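Local atomic coordinates of C3-degrading proteinase (CppA protein) (Streptococcus pneumoniae, PDB entry 3E0R), a protein that probably acts as a proteinase that degrades complement component C3, and carries two sequence regions of the glyoxalase clan. Residues A[84-89]-A[141-146]. Numbering follows the deposited sequence.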
# COMPACT_ATOMS: atom_id res chain seq x y z
N PRO A 84 -11.54 -8.27 -14.30
CA PRO A 84 -10.98 -9.50 -13.71
C PRO A 84 -10.07 -10.28 -14.68
O PRO A 84 -9.13 -10.96 -14.25
CB PRO A 84 -12.23 -10.33 -13.32
CG PRO A 84 -13.40 -9.41 -13.52
CD PRO A 84 -12.99 -8.36 -14.51
N LEU A 85 -10.33 -10.18 -15.97
CA LEU A 85 -9.47 -10.84 -16.95
C LEU A 85 -8.05 -10.28 -16.95
O LEU A 85 -7.16 -10.88 -17.51
CB LEU A 85 -10.08 -10.76 -18.35
CG LEU A 85 -11.48 -11.36 -18.48
CD1 LEU A 85 -11.90 -11.26 -19.93
CD2 LEU A 85 -11.53 -12.79 -17.92
N GLU A 86 -7.83 -9.14 -16.31
CA GLU A 86 -6.47 -8.66 -16.16
C GLU A 86 -5.72 -9.46 -15.11
O GLU A 86 -4.52 -9.64 -15.28
CB GLU A 86 -6.40 -7.15 -15.90
CG GLU A 86 -6.97 -6.35 -17.02
CD GLU A 86 -7.12 -4.89 -16.69
OE1 GLU A 86 -6.64 -4.43 -15.61
OE2 GLU A 86 -7.72 -4.18 -17.53
N ILE A 87 -6.40 -9.95 -14.06
CA ILE A 87 -5.73 -10.85 -13.07
C ILE A 87 -5.28 -12.19 -13.71
O ILE A 87 -4.22 -12.73 -13.39
CB ILE A 87 -6.63 -11.15 -11.83
CG1 ILE A 87 -6.83 -9.87 -11.00
CG2 ILE A 87 -6.02 -12.30 -10.92
CD1 ILE A 87 -7.93 -9.97 -10.00
N GLU A 88 -6.11 -12.71 -14.62
CA GLU A 88 -5.82 -13.94 -15.32
C GLU A 88 -4.68 -13.74 -16.31
O GLU A 88 -3.95 -14.69 -16.62
CB GLU A 88 -7.08 -14.47 -16.02
CG GLU A 88 -8.30 -14.63 -15.08
CD GLU A 88 -9.46 -15.46 -15.65
OE1 GLU A 88 -9.50 -15.77 -16.89
OE2 GLU A 88 -10.37 -15.79 -14.85
N GLY A 89 -4.55 -12.52 -16.83
CA GLY A 89 -3.44 -12.16 -17.70
C GLY A 89 -2.12 -12.23 -16.95
O GLY A 89 -1.14 -12.82 -17.42
N THR A 141 -5.13 -16.09 -22.28
CA THR A 141 -5.32 -14.64 -22.34
C THR A 141 -5.39 -14.16 -23.79
O THR A 141 -4.48 -14.42 -24.59
CB THR A 141 -4.23 -13.88 -21.49
OG1 THR A 141 -4.59 -12.51 -21.33
CG2 THR A 141 -2.84 -13.98 -22.11
N ASP A 142 -6.51 -13.51 -24.12
CA ASP A 142 -6.65 -12.78 -25.39
C ASP A 142 -6.23 -11.30 -25.23
O ASP A 142 -6.32 -10.54 -26.17
CB ASP A 142 -8.10 -12.85 -25.89
CG ASP A 142 -8.52 -14.26 -26.32
OD1 ASP A 142 -8.18 -15.23 -25.62
OD2 ASP A 142 -9.20 -14.38 -27.35
N LEU A 143 -5.75 -10.91 -24.04
CA LEU A 143 -5.27 -9.53 -23.81
C LEU A 143 -3.85 -9.32 -24.39
O LEU A 143 -3.02 -10.23 -24.37
CB LEU A 143 -5.31 -9.16 -22.31
CG LEU A 143 -6.57 -8.56 -21.67
CD1 LEU A 143 -6.34 -8.34 -20.16
CD2 LEU A 143 -6.96 -7.24 -22.32
N ALA A 144 -3.60 -8.11 -24.90
CA ALA A 144 -2.33 -7.75 -25.56
C ALA A 144 -1.30 -7.10 -24.61
O ALA A 144 -0.18 -6.78 -25.02
CB ALA A 144 -2.59 -6.83 -26.78
N SER A 145 -1.68 -6.91 -23.34
CA SER A 145 -0.79 -6.29 -22.34
C SER A 145 -1.14 -6.74 -20.93
O SER A 145 -2.32 -6.77 -20.59
CB SER A 145 -0.89 -4.76 -22.43
OG SER A 145 -0.05 -4.16 -21.48
N ILE A 146 -0.13 -7.05 -20.10
CA ILE A 146 -0.42 -7.35 -18.68
C ILE A 146 -0.79 -6.14 -17.85
O ILE A 146 -1.28 -6.26 -16.72
CB ILE A 146 0.74 -8.07 -17.93
CG1 ILE A 146 1.94 -7.10 -17.74
CG2 ILE A 146 1.09 -9.43 -18.63
CD1 ILE A 146 2.90 -7.52 -16.65
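Leu143 brings one methyl, CD1, against the helix 84-91, where it meets two groups of neighbouring residues: Leu85 O at 3.8 Å and the methylene CG of Glu86 at 3.8 Å. The side chains of Leu143 and Glu86 cross obliquely, and the meeting point on the glutamate is the methylene CG. Glu86 CG stands anti to its carbonyl carbon (chi1 -62°), and beyond it the chain runs extended to CD (chi2 171°); OE1 accepts a hydrogen bond from Ser149 N, in the loop before strand 151-159. Leu85 O, beside the methyl, already takes the helical bond from Gly89 N.

One turn further along, Thr141 faces Gly89, the pair whose CA atoms lie closest across the contact, 5.6 Å apart. Thr141 OG1, anti to its own backbone N (chi1 -168°), points at the bare backbone and reaches 3.8 Å from Gly89 CA. Thr141 OG1 also accepts a weak hydrogen bond from Leu143 N (3.4 Å), the link of an ST turn across Asp142. Ile146 closes on the same glycine from the other end of segment 141-146, its CG2 branch 4.2 Å from Gly89 O, while the rest of its side chain leads away from the helix. That carbonyl oxygen is hydrogen-bonded to Ser92 OG.

The loop thus packs on a face of the helix from which Ile87 points away, toward Phe109 of strand 107-112. It joins the helix that follows strand 74-81 to the lead-in of strand 151-159, the antiparallel neighbour of 74-81 in the seven-stranded sheet. Between the segments the contact is van der Waals: Leu85 O and Gly89 O have donors elsewhere and need only touch the methyls, and the polar tie from Glu86 is made just beyond, at Ser149.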